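Local coordinates for hypothetical protein PA5202 (Pseudomonas aeruginosa, PDB 1ZKI), which is a hotdog-fold thioesterase that probably hydrolyses acyl-CoA thioesters, at residues Lys82-Arg87 / Lys119-Gln125; Ala32-Leu36 / Leu57-Thr61; Met6-Met12 / Leu22-Leu27; Thr61-Cys66 / Cys96-Val100. All coordinates share one frame; numbering follows the deposited sequence. Where two conformers were deposited one is given.

How the contacts relate
From the N terminus, contact 3 comes first, closing a short loop through helix 15-20 and laying the N-terminal segment on edge strand 23-27. Contact 2 opens next, on the neighbouring strand 31-37, and closes on helix 51-70. That helix starts contact 4 at Thr-61, the residue both share, and contact 4 closes on strand 93-103, which also pairs with 31-37. Contact 1 opens inside contact 4, at 82-87, and closes beyond it at 119-125, so the two cross; none nests within another. Together they tie the helix to both halves of the sheet: Met-58 and Met-62 of the helix pack against strand 119-130 at contact 1.

Contact 1: Lys82-Arg87 / Lys119-Gln125; sequences KINYIR and KLVAKGQ
Asn-84 and Lys-123 grip each other through paired backbone bonds. Asn-84 N reaches Lys-123 O at 2.8 Å, almost straight at the hydrogen (175°), and Lys-123 N returns to Asn-84 O at 3.1 Å. Lys-82 and Gln-125 repeat the exchange, with Ile-83 facing Gly-124 in the non-hydrogen-bonded pair between. Past Tyr-85 the regular strand stops, yet Ile-86 N still holds Val-121 O at 2.7 Å, and Arg-87 N adds a weak bond to that same oxygen.

The side chains at this end pack closely. The CD1 of Ile-86 presses on CD2 of Leu-120 at 3.4 Å, tighter than usual for two carbons, and its CG2 rests on the Leu-120 carbonyl oxygen. Arg-87 has CG tucked between its backbone N and carbonyl carbon (chi1 60°), which brings CG within 3.4 Å of Leu-120 O. A bend at chi3 then sets one face of the guanidinium over Lys-119 CD, 3.6 Å from NH1; Lys-119 NZ itself binds Gln-116.

Ala-122 CB, Ile-83 and Tyr-85 share a face of the sheet, where Ile-83 CG1 lies over one face of the tyrosine ring. Phe-55 and Met-58 of helix 51-70 cover this side, and Tyr-85 OH bonds Gly-51 O. The other face meets the second subunit, where Lys-82 NZ bridges to Glu-80 and Lys-123 NZ to Glu-111 of that chain. A classic bulge, Val-121 and Ala-122 against Val-114, lies in an antiparallel sheet with its helix on one face and a partner subunit on the other, as in hotdog-fold dimers.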
loop_
_atom_site.group_PDB
_atom_site.type_symbol
_atom_site.label_atom_id
_atom_site.label_comp_id
_atom_site.label_asym_id
_atom_site.label_seq_id
_atom_site.Cartn_x
_atom_site.Cartn_y
_atom_site.Cartn_z
ATOM N N LYS A 82 -3.382 -4.415 -6.050
ATOM C CA LYS A 82 -3.130 -5.448 -5.052
ATOM C C LYS A 82 -3.869 -5.032 -3.802
ATOM O O LYS A 82 -3.764 -3.887 -3.395
ATOM C CB LYS A 82 -1.630 -5.528 -4.761
ATOM C CG LYS A 82 -1.213 -6.584 -3.711
ATOM C CD LYS A 82 -0.955 -5.966 -2.337
ATOM C CE LYS A 82 -0.034 -6.873 -1.505
ATOM N NZ LYS A 82 -0.742 -8.041 -0.967
ATOM N N ILE A 83 -4.589 -5.972 -3.196
ATOM C CA ILE A 83 -5.411 -5.681 -2.016
ATOM C C ILE A 83 -5.113 -6.691 -0.914
ATOM O O ILE A 83 -4.863 -7.863 -1.207
ATOM C CB ILE A 83 -6.947 -5.737 -2.392
ATOM C CG1 ILE A 83 -7.830 -5.297 -1.217
ATOM C CG2 ILE A 83 -7.384 -7.152 -2.895
ATOM C CD1 ILE A 83 -9.265 -5.009 -1.628
ATOM N N ASN A 84 -5.132 -6.239 0.345
ATOM C CA ASN A 84 -5.132 -7.131 1.512
ATOM C C ASN A 84 -6.456 -6.995 2.213
ATOM O O ASN A 84 -6.941 -5.881 2.410
ATOM C CB ASN A 84 -4.045 -6.754 2.513
ATOM C CG ASN A 84 -2.764 -7.485 2.264
ATOM O OD1 ASN A 84 -2.470 -8.516 2.909
ATOM N ND2 ASN A 84 -2.006 -6.990 1.322
ATOM N N TYR A 85 -7.015 -8.129 2.611
ATOM C CA TYR A 85 -8.261 -8.157 3.379
ATOM C C TYR A 85 -7.919 -8.363 4.833
ATOM O O TYR A 85 -7.242 -9.339 5.195
ATOM C CB TYR A 85 -9.140 -9.304 2.885
ATOM C CG TYR A 85 -9.534 -9.125 1.444
ATOM C CD1 TYR A 85 -10.527 -8.208 1.097
ATOM C CD2 TYR A 85 -8.907 -9.854 0.434
ATOM C CE1 TYR A 85 -10.896 -8.016 -0.243
ATOM C CE2 TYR A 85 -9.273 -9.680 -0.918
ATOM C CZ TYR A 85 -10.262 -8.752 -1.237
ATOM O OH TYR A 85 -10.634 -8.584 -2.553
ATOM N N ILE A 86 -8.391 -7.462 5.674
ATOM C CA ILE A 86 -7.939 -7.484 7.066
ATOM C C ILE A 86 -9.001 -8.048 7.992
ATOM O O ILE A 86 -8.714 -8.921 8.826
ATOM C CB ILE A 86 -7.416 -6.093 7.492
ATOM C CG1 ILE A 86 -6.052 -5.876 6.805
ATOM C CG2 ILE A 86 -7.309 -5.990 9.027
ATOM C CD1 ILE A 86 -5.644 -4.448 6.650
ATOM N N ARG A 87 -10.228 -7.556 7.875
ATOM C CA ARG A 87 -11.319 -8.223 8.595
ATOM C C ARG A 87 -12.644 -8.122 7.871
ATOM O O ARG A 87 -12.792 -7.284 6.981
ATOM C CB ARG A 87 -11.467 -7.648 9.990
ATOM C CG ARG A 87 -11.789 -6.152 10.028
ATOM C CD ARG A 87 -11.902 -5.742 11.492
ATOM N NE ARG A 87 -13.117 -6.296 12.088
ATOM C CZ ARG A 87 -13.629 -5.946 13.265
ATOM N NH1 ARG A 87 -13.049 -5.012 14.013
ATOM N NH2 ARG A 87 -14.761 -6.509 13.669
ATOM N N LYS A 119 -12.322 0.615 12.400
ATOM C CA LYS A 119 -11.985 -0.728 11.952
ATOM C C LYS A 119 -11.359 -0.669 10.562
ATOM O O LYS A 119 -12.010 -0.242 9.603
ATOM C CB LYS A 119 -13.216 -1.637 11.947
ATOM C CG LYS A 119 -14.062 -1.582 13.233
ATOM C CD LYS A 119 -15.339 -2.359 13.000
ATOM C CE LYS A 119 -16.440 -1.900 13.928
ATOM N NZ LYS A 119 -17.764 -2.209 13.319
ATOM N N LEU A 120 -10.100 -1.103 10.446
ATOM C CA LEU A 120 -9.476 -1.242 9.128
ATOM C C LEU A 120 -9.942 -2.537 8.489
ATOM O O LEU A 120 -9.726 -3.629 9.039
ATOM C CB LEU A 120 -7.945 -1.206 9.224
ATOM C CG LEU A 120 -7.182 -1.315 7.905
ATOM C CD1 LEU A 120 -7.516 -0.193 6.937
ATOM C CD2 LEU A 120 -5.655 -1.357 8.166
ATOM N N VAL A 121 -10.593 -2.409 7.340
ATOM C CA VAL A 121 -11.174 -3.564 6.651
ATOM C C VAL A 121 -10.259 -4.085 5.538
ATOM O O VAL A 121 -10.078 -5.311 5.390
ATOM C CB VAL A 121 -12.575 -3.210 6.076
ATOM C CG1 VAL A 121 -13.096 -4.307 5.128
ATOM C CG2 VAL A 121 -13.568 -2.976 7.244
ATOM N N ALA A 122 -9.713 -3.174 4.736
ATOM C CA ALA A 122 -8.833 -3.598 3.618
ATOM C C ALA A 122 -7.872 -2.473 3.269
ATOM O O ALA A 122 -8.106 -1.318 3.614
ATOM C CB ALA A 122 -9.668 -3.991 2.390
ATOM N N LYS A 123 -6.773 -2.826 2.615
ATOM C CA LYS A 123 -5.770 -1.837 2.229
ATOM C C LYS A 123 -5.241 -2.291 0.882
ATOM O O LYS A 123 -5.088 -3.497 0.644
ATOM C CB LYS A 123 -4.617 -1.805 3.235
ATOM C CG LYS A 123 -3.539 -0.748 2.915
ATOM C CD LYS A 123 -3.990 0.631 3.418
ATOM C CE LYS A 123 -3.468 1.788 2.560
ATOM N NZ LYS A 123 -2.069 2.122 2.807
ATOM N N GLY A 124 -4.993 -1.342 -0.015
ATOM C CA GLY A 124 -4.414 -1.717 -1.321
ATOM C C GLY A 124 -3.590 -0.644 -1.983
ATOM O O GLY A 124 -3.545 0.497 -1.509
ATOM N N GLN A 125 -2.970 -1.027 -3.097
ATOM C CA GLN A 125 -2.063 -0.172 -3.848
ATOM C C GLN A 125 -2.168 -0.615 -5.285
ATOM O O GLN A 125 -2.202 -1.815 -5.552
ATOM C CB GLN A 125 -0.638 -0.408 -3.338
ATOM C CG GLN A 125 0.429 0.477 -3.924
ATOM C CD GLN A 125 1.802 0.166 -3.329
ATOM O OE1 GLN A 125 2.758 -0.133 -4.059
ATOM N NE2 GLN A 125 1.893 0.200 -1.999
#

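Contact 2: Ala32-Leu36 / Leu57-Thr61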
loop_
_atom_site.group_PDB
_atom_site.type_symbol
_atom_site.label_atom_id
_atom_site.label_comp_id
_atom_site.label_asym_id
_atom_site.label_seq_id
_atom_site.Cartn_x
_atom_site.Cartn_y
_atom_site.Cartn_z
ATOM N N ALA A 32 -9.988 10.784 -3.110
ATOM C CA ALA A 32 -11.419 10.552 -3.246
ATOM C C ALA A 32 -11.934 9.667 -2.132
ATOM O O ALA A 32 -11.174 8.885 -1.557
ATOM C CB ALA A 32 -11.730 9.926 -4.612
ATOM N N GLU A 33 -13.218 9.808 -1.822
ATOM C CA GLU A 33 -13.876 8.936 -0.861
ATOM C C GLU A 33 -15.166 8.426 -1.477
ATOM O O GLU A 33 -15.923 9.196 -2.074
ATOM C CB GLU A 33 -14.178 9.653 0.467
ATOM C CG GLU A 33 -14.883 8.725 1.485
ATOM C CD GLU A 33 -15.026 9.316 2.883
ATOM O OE1 GLU A 33 -14.396 10.359 3.177
ATOM O OE2 GLU A 33 -15.782 8.726 3.695
ATOM N N VAL A 34 -15.403 7.129 -1.305
ATOM C CA VAL A 34 -16.611 6.461 -1.799
ATOM C C VAL A 34 -17.189 5.599 -0.670
ATOM O O VAL A 34 -16.420 5.004 0.097
ATOM C CB VAL A 34 -16.258 5.594 -3.056
ATOM C CG1 VAL A 34 -17.443 4.795 -3.538
ATOM C CG2 VAL A 34 -15.696 6.474 -4.189
ATOM N N ARG A 35 -18.518 5.533 -0.556
ATOM C CA ARG A 35 -19.155 4.697 0.473
ATOM C C ARG A 35 -19.838 3.510 -0.181
ATOM O O ARG A 35 -20.222 3.579 -1.357
ATOM C CB ARG A 35 -20.158 5.503 1.320
ATOM C CG ARG A 35 -21.355 6.000 0.569
ATOM C CD ARG A 35 -22.311 6.829 1.461
ATOM N NE ARG A 35 -23.096 6.009 2.398
ATOM C CZ ARG A 35 -24.254 5.414 2.115
ATOM N NH1 ARG A 35 -24.883 4.697 3.047
ATOM N NH2 ARG A 35 -24.795 5.511 0.892
ATOM N N LEU A 36 -19.992 2.435 0.590
ATOM C CA LEU A 36 -20.647 1.210 0.134
ATOM C C LEU A 36 -21.445 0.631 1.293
ATOM O O LEU A 36 -20.855 0.080 2.224
ATOM C CB LEU A 36 -19.636 0.177 -0.389
ATOM C CG LEU A 36 -20.209 -1.202 -0.800
ATOM C CD1 LEU A 36 -21.374 -1.051 -1.799
ATOM C CD2 LEU A 36 -19.085 -2.115 -1.379
ATOM N N LEU A 57 -15.135 -1.528 -4.826
ATOM C CA LEU A 57 -15.123 -0.261 -4.123
ATOM C C LEU A 57 -13.751 0.406 -4.230
ATOM O O LEU A 57 -13.652 1.592 -4.621
ATOM C CB LEU A 57 -15.493 -0.498 -2.666
ATOM C CG LEU A 57 -15.222 0.659 -1.707
ATOM C CD1 LEU A 57 -16.103 1.868 -2.069
ATOM C CD2 LEU A 57 -15.488 0.172 -0.283
HETATM N N MSE A 58 -12.693 -0.347 -3.924
HETATM C CA MSE A 58 -11.353 0.213 -3.977
HETATM C C MSE A 58 -10.969 0.700 -5.384
HETATM O O MSE A 58 -10.485 1.812 -5.544
HETATM C CB MSE A 58 -10.317 -0.796 -3.466
HETATM C CG MSE A 58 -8.923 -0.203 -3.429
HETATM SE SE MSE A 58 -7.748 -1.449 -2.544
HETATM C CE MSE A 58 -8.549 -1.309 -0.764
ATOM N N ASP A 59 -11.203 -0.132 -6.394
ATOM C CA ASP A 59 -10.842 0.232 -7.774
ATOM C C ASP A 59 -11.561 1.524 -8.210
ATOM O O ASP A 59 -10.957 2.433 -8.814
ATOM C CB ASP A 59 -11.163 -0.928 -8.722
ATOM C CG ASP A 59 -10.834 -0.597 -10.165
ATOM O OD1 ASP A 59 -9.649 -0.356 -10.484
ATOM O OD2 ASP A 59 -11.771 -0.517 -10.968
ATOM N N VAL A 60 -12.849 1.624 -7.888
ATOM C CA VAL A 60 -13.614 2.817 -8.238
ATOM C C VAL A 60 -13.085 4.068 -7.533
ATOM O O VAL A 60 -12.933 5.114 -8.162
ATOM C CB VAL A 60 -15.118 2.610 -8.006
ATOM C CG1 VAL A 60 -15.883 3.932 -8.086
ATOM C CG2 VAL A 60 -15.668 1.577 -9.053
ATOM N N THR A 61 -12.825 3.956 -6.233
ATOM C CA THR A 61 -12.291 5.083 -5.460
ATOM C C THR A 61 -10.923 5.528 -6.000
ATOM O O THR A 61 -10.657 6.717 -6.130
ATOM C CB THR A 61 -12.172 4.738 -3.956
ATOM O OG1 THR A 61 -13.402 4.149 -3.511
ATOM C CG2 THR A 61 -11.923 6.018 -3.143
#
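Val-34 and Thr-61 have the nearest CA atoms, 5.8 Å apart. Strand 32-36 and helix 57-61 run roughly antiparallel (150°), their axes 8.4 Å apart. Ala-32, Val-34 and Leu-36 turn toward the helix, and Val-34 touches both Leu-57 and Thr-61.

Thr-61 does two jobs. With OG1 anti to the carbonyl carbon (chi1 -48°), the hydroxyl folds back to donate to Leu-57 O at 2.8 Å, from above the carbonyl plane; that oxygen also takes the helical bond from Thr-61 N. The hydroxyl leans on Val-34 as well: Thr-61 OG1 lies 3.2 Å from Val-34 CB. The CG2 branch lies over Ala-32 O, at 3.4 Å. One turn earlier, Leu-57 CD1 slides past Val-34 CG1 at 3.5 Å, while its CD2 faces Leu-36 CB and Leu-36 CD2 reaches Leu-57 CB, the two leucines crossing at a slant.

Glu-33 and Arg-35 leave by the other face; Glu-33 bridges to Arg-95, and Arg-35 to Asp-23 and Glu-93. Leu-22, in a loop, also touches Leu-57. The strand lies between strands 23-27 and 93-103, and Leu-57 reaches on to Val-94 of 93-103 and Val-114 of 107-116, so the helix rests on several strands at once.

Contact 3: Met6-Met12 / Leu22-Leu27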
loop_
_atom_site.group_PDB
_atom_site.type_symbol
_atom_site.label_atom_id
_atom_site.label_comp_id
_atom_site.label_asym_id
_atom_site.label_seq_id
_atom_site.Cartn_x
_atom_site.Cartn_y
_atom_site.Cartn_z
HETATM N N MSE A 6 -17.070 18.675 -6.531
HETATM C CA MSE A 6 -17.428 17.454 -7.307
HETATM C C MSE A 6 -18.201 17.792 -8.582
HETATM O O MSE A 6 -19.143 18.587 -8.539
HETATM C CB MSE A 6 -18.271 16.496 -6.455
HETATM C CG MSE A 6 -17.498 15.725 -5.392
HETATM SE SE MSE A 6 -18.424 14.069 -4.819
HETATM C CE MSE A 6 -20.193 14.850 -4.221
ATOM N N PRO A 7 -17.807 17.189 -9.722
ATOM C CA PRO A 7 -18.677 17.198 -10.903
ATOM C C PRO A 7 -19.998 16.472 -10.614
ATOM O O PRO A 7 -20.183 15.940 -9.518
ATOM C CB PRO A 7 -17.853 16.448 -11.960
ATOM C CG PRO A 7 -16.839 15.668 -11.192
ATOM C CD PRO A 7 -16.533 16.494 -9.983
ATOM N N ALA A 8 -20.912 16.461 -11.577
ATOM C CA ALA A 8 -22.200 15.793 -11.393
ATOM C C ALA A 8 -21.983 14.310 -11.105
ATOM O O ALA A 8 -21.010 13.727 -11.583
ATOM C CB ALA A 8 -23.066 15.976 -12.624
ATOM N N ARG A 9 -22.882 13.708 -10.322
ATOM C CA ARG A 9 -22.774 12.285 -9.974
ATOM C C ARG A 9 -22.630 11.409 -11.220
ATOM O O ARG A 9 -21.808 10.482 -11.240
ATOM C CB ARG A 9 -23.957 11.815 -9.113
ATOM C CG ARG A 9 -23.735 10.449 -8.452
ATOM C CD ARG A 9 -24.874 10.072 -7.504
ATOM N NE ARG A 9 -24.604 8.820 -6.793
ATOM C CZ ARG A 9 -24.962 7.612 -7.230
ATOM N NH1 ARG A 9 -24.667 6.528 -6.519
ATOM N NH2 ARG A 9 -25.619 7.478 -8.377
ATOM N N GLU A 10 -23.418 11.708 -12.253
ATOM C CA GLU A 10 -23.406 10.929 -13.496
ATOM C C GLU A 10 -22.017 10.844 -14.134
ATOM O O GLU A 10 -21.734 9.924 -14.896
ATOM C CB GLU A 10 -24.432 11.484 -14.494
ATOM C CG GLU A 10 -24.587 10.672 -15.784
ATOM C CD GLU A 10 -24.849 9.190 -15.532
ATOM O OE1 GLU A 10 -23.983 8.367 -15.901
ATOM O OE2 GLU A 10 -25.910 8.848 -14.961
ATOM N N GLN A 11 -21.155 11.801 -13.803
ATOM C CA GLN A 11 -19.799 11.866 -14.355
ATOM C C GLN A 11 -18.829 10.949 -13.586
ATOM O O GLN A 11 -17.699 10.700 -14.023
ATOM C CB GLN A 11 -19.323 13.328 -14.307
ATOM C CG GLN A 11 -17.889 13.587 -14.746
ATOM C CD GLN A 11 -17.787 14.173 -16.147
ATOM O OE1 GLN A 11 -16.976 15.074 -16.392
ATOM N NE2 GLN A 11 -18.605 13.670 -17.071
HETATM N N MSE A 12 -19.274 10.448 -12.438
HETATM C CA MSE A 12 -18.393 9.708 -11.542
HETATM C C MSE A 12 -18.781 8.248 -11.364
HETATM O O MSE A 12 -18.172 7.538 -10.549
HETATM C CB MSE A 12 -18.380 10.375 -10.175
HETATM C CG MSE A 12 -17.910 11.802 -10.201
HETATM SE SE MSE A 12 -17.866 12.429 -8.382
HETATM C CE MSE A 12 -19.742 12.864 -8.134
ATOM N N LEU A 22 -22.070 1.523 -5.113
ATOM C CA LEU A 22 -21.012 2.467 -4.748
ATOM C C LEU A 22 -21.559 3.879 -4.858
ATOM O O LEU A 22 -22.244 4.211 -5.812
ATOM C CB LEU A 22 -19.768 2.301 -5.638
ATOM C CG LEU A 22 -19.184 0.891 -5.627
ATOM C CD1 LEU A 22 -18.044 0.715 -6.635
ATOM C CD2 LEU A 22 -18.752 0.423 -4.216
ATOM N N ASP A 23 -21.145 4.724 -3.934
ATOM C CA ASP A 23 -21.724 6.025 -3.811
ATOM C C ASP A 23 -20.594 7.030 -3.538
ATOM O O ASP A 23 -20.076 7.077 -2.422
ATOM C CB ASP A 23 -22.737 5.932 -2.662
ATOM C CG ASP A 23 -23.467 7.211 -2.400
ATOM O OD1 ASP A 23 -23.567 8.057 -3.308
ATOM O OD2 ASP A 23 -23.976 7.344 -1.265
ATOM N N PRO A 24 -20.190 7.824 -4.559
ATOM C CA PRO A 24 -19.127 8.818 -4.318
ATOM C C PRO A 24 -19.516 9.767 -3.190
ATOM O O PRO A 24 -20.687 10.153 -3.102
ATOM C CB PRO A 24 -19.045 9.588 -5.646
ATOM C CG PRO A 24 -19.588 8.609 -6.672
ATOM C CD PRO A 24 -20.696 7.896 -5.951
ATOM N N VAL A 25 -18.550 10.107 -2.335
ATOM C CA VAL A 25 -18.775 10.991 -1.182
ATOM C C VAL A 25 -18.075 12.335 -1.371
ATOM O O VAL A 25 -18.694 13.399 -1.183
ATOM C CB VAL A 25 -18.282 10.334 0.146
ATOM C CG1 VAL A 25 -18.396 11.312 1.320
ATOM C CG2 VAL A 25 -19.096 9.092 0.450
ATOM N N SER A 26 -16.791 12.302 -1.730
ATOM C CA SER A 26 -16.028 13.538 -1.912
ATOM C C SER A 26 -14.813 13.344 -2.807
ATOM O O SER A 26 -14.383 12.219 -3.053
ATOM C CB SER A 26 -15.577 14.102 -0.565
ATOM O OG SER A 26 -14.693 13.210 0.085
ATOM N N LEU A 27 -14.283 14.459 -3.283
ATOM C CA LEU A 27 -13.051 14.496 -4.065
ATOM C C LEU A 27 -12.205 15.665 -3.592
ATOM O O LEU A 27 -12.734 16.748 -3.300
ATOM C CB LEU A 27 -13.350 14.738 -5.536
ATOM C CG LEU A 27 -14.233 13.800 -6.345
ATOM C CD1 LEU A 27 -14.504 14.451 -7.673
ATOM C CD2 LEU A 27 -13.536 12.479 -6.539
HETATM O O HOH W 1 -25.277 3.693 -5.697
HETATM O O HOH W 2 -22.989 10.150 -4.762
#
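Leu-27 is the main bump on this side of the strand, and three residues close round its tip. Leu-27 CD1 meets Pro-7 CD head on at 3.7 Å; Met-6 lays CG across at about a right angle, 3.9 Å from Leu-27 CG; and Met-12, like Met-6 a selenomethionine, slides past with its SE 4.0 Å from Leu-27 CD1. Met-6 turns at chi3 (-57°), hooking its CE methyl over the Val-25 carbonyl oxygen while SE sits on Ser-26 CA. The second bump is the ring of Pro-24. Met-12 lies obliquely along its CB-CG edge, CB near Pro-24 CG and SE near Pro-24 CB, and Arg-9 passes across the CD corner.

Strand 23-27 is one of the two outermost strands of the hotdog sheet within this chain, and Val-25 with Ser-26 forms a classic beta bulge opposite Glu-33. Leu-64 of helix 51-70 and Phe-72 close round Met-12 and Leu-27 from beyond.

Arg-9, extended from CG to NE, reaches along to Asp-23. Its salt bridge from NE to Asp-23 OD1 is long at 3.7 Å and, with Asp-23 modelled in two conformers, doubtful. One water spans the pair, accepting from Arg-9 NE at 2.9 Å and donating to Pro-24 O at 2.8 Å and, in this conformer, to Asp-23 OD1 at 2.6 Å; another links NH1 weakly to Leu-22 O. Glu-18 binds Arg-9 NH2, and Arg-35 binds Asp-23 OD2.

Contact 4: Thr61-Cys66 / Cys96-Val100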
loop_
_atom_site.group_PDB
_atom_site.type_symbol
_atom_site.label_atom_id
_atom_site.label_comp_id
_atom_site.label_asym_id
_atom_site.label_seq_id
_atom_site.Cartn_x
_atom_site.Cartn_y
_atom_site.Cartn_z
ATOM N N THR A 61 -12.825 3.956 -6.233
ATOM C CA THR A 61 -12.291 5.083 -5.460
ATOM C C THR A 61 -10.923 5.528 -6.000
ATOM O O THR A 61 -10.657 6.717 -6.130
ATOM C CB THR A 61 -12.172 4.738 -3.956
ATOM O OG1 THR A 61 -13.402 4.149 -3.511
ATOM C CG2 THR A 61 -11.923 6.018 -3.143
HETATM N N MSE A 62 -10.057 4.560 -6.299
HETATM C CA MSE A 62 -8.755 4.867 -6.897
HETATM C C MSE A 62 -8.900 5.579 -8.246
HETATM O O MSE A 62 -8.191 6.533 -8.505
HETATM C CB MSE A 62 -7.919 3.599 -7.042
HETATM C CG MSE A 62 -7.436 3.035 -5.728
HETATM SE SE MSE A 62 -6.482 1.343 -6.208
HETATM C CE MSE A 62 -5.451 1.146 -4.570
ATOM N N GLY A 63 -9.834 5.131 -9.092
ATOM C CA GLY A 63 -10.080 5.797 -10.377
ATOM C C GLY A 63 -10.495 7.256 -10.208
ATOM O O GLY A 63 -10.048 8.135 -10.956
ATOM N N LEU A 64 -11.359 7.500 -9.224
ATOM C CA LEU A 64 -11.843 8.844 -8.923
ATOM C C LEU A 64 -10.729 9.732 -8.365
ATOM O O LEU A 64 -10.644 10.914 -8.689
ATOM C CB LEU A 64 -13.032 8.758 -7.962
ATOM C CG LEU A 64 -14.358 8.289 -8.587
ATOM C CD1 LEU A 64 -15.442 8.219 -7.488
ATOM C CD2 LEU A 64 -14.795 9.212 -9.730
ATOM N N ALA A 65 -9.861 9.157 -7.525
ATOM C CA ALA A 65 -8.681 9.878 -7.047
ATOM C C ALA A 65 -7.792 10.274 -8.224
ATOM O O ALA A 65 -7.332 11.406 -8.291
ATOM C CB ALA A 65 -7.891 9.038 -6.028
ATOM N N CYS A 66 -7.589 9.355 -9.172
ATOM C CA CYS A 66 -6.815 9.675 -10.378
ATOM C C CYS A 66 -7.460 10.802 -11.161
ATOM O O CYS A 66 -6.789 11.745 -11.549
ATOM C CB CYS A 66 -6.649 8.450 -11.252
ATOM S SG CYS A 66 -5.481 7.344 -10.507
ATOM N N CYS A 96 -14.216 3.977 1.587
ATOM C CA CYS A 96 -12.894 3.856 0.987
ATOM C C CYS A 96 -12.352 5.247 0.713
ATOM O O CYS A 96 -13.050 6.094 0.135
ATOM C CB CYS A 96 -12.968 3.052 -0.296
ATOM S SG CYS A 96 -11.333 2.881 -1.099
ATOM N N VAL A 97 -11.120 5.491 1.155
ATOM C CA VAL A 97 -10.405 6.715 0.796
ATOM C C VAL A 97 -9.166 6.317 -0.006
ATOM O O VAL A 97 -8.374 5.475 0.449
ATOM C CB VAL A 97 -9.998 7.531 2.043
ATOM C CG1 VAL A 97 -9.189 8.768 1.632
ATOM C CG2 VAL A 97 -11.250 7.921 2.837
ATOM N N ALA A 98 -9.019 6.904 -1.194
ATOM C CA ALA A 98 -7.881 6.630 -2.052
ATOM C C ALA A 98 -7.094 7.922 -2.247
ATOM O O ALA A 98 -7.673 9.016 -2.275
ATOM C CB ALA A 98 -8.331 6.072 -3.402
ATOM N N ARG A 99 -5.774 7.778 -2.374
ATOM C CA ARG A 99 -4.871 8.907 -2.465
ATOM C C ARG A 99 -3.811 8.628 -3.520
ATOM O O ARG A 99 -3.117 7.608 -3.446
ATOM C CB ARG A 99 -4.203 9.113 -1.104
ATOM C CG ARG A 99 -3.364 10.364 -0.992
ATOM C CD ARG A 99 -2.875 10.538 0.467
ATOM N NE ARG A 99 -4.014 10.570 1.393
ATOM C CZ ARG A 99 -4.716 11.662 1.717
ATOM N NH1 ARG A 99 -4.402 12.857 1.214
ATOM N NH2 ARG A 99 -5.744 11.558 2.559
ATOM N N VAL A 100 -3.691 9.523 -4.492
ATOM C CA VAL A 100 -2.616 9.444 -5.480
ATOM C C VAL A 100 -1.270 9.725 -4.787
ATOM O O VAL A 100 -1.084 10.785 -4.148
ATOM C CB VAL A 100 -2.834 10.467 -6.618
ATOM C CG1 VAL A 100 -1.690 10.417 -7.603
ATOM C CG2 VAL A 100 -4.192 10.205 -7.334
#
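Ala-98 CB is the knob on which this helix face rests. It fits among Thr-61 CG2 at 3.6 Å, Met-62 CG at 3.9 Å and Ala-65 CB at 4.0 Å, three side chains from one and a half turns of helix. Helix 61-66 and strand 96-100 have axes 7.2 Å apart, crossing at -40°, a spacing consistent with the alanines at 65 and 98 and with a central hotdog helix bedded in its wrapping sheet.

At one end, Cys-96 carries SG anti to its own backbone N (chi1 180°), which lays the sulfur alongside Thr-61, 3.4 Å from OG1 and 3.5 Å from CB. The threonine methyl also covers Cys-96 O. At the other end, Val-100 holds CG2 anti to the carbonyl carbon, and this branch reaches the helix backbone, 3.5 Å from Ala-65 O, with Cys-66 SG at the margin. Met-62, also a selenomethionine, leaves Ala-98 after CG and, extended beyond it, runs on along the sheet to Val-110, Ala-112 and Cys-81.

Val-97 and Arg-99 turn to the far side of the strand, so the side chains facing the helix come from alternate residues. The contacts are mainly van der Waals, between carbon and sulfur and a few oxygens. Polar groups are served from within each element, Ala-65 O by Ser-68 OG and the strand amides by neighbouring strands, which implies a joint set by fit rather than by directed bonds.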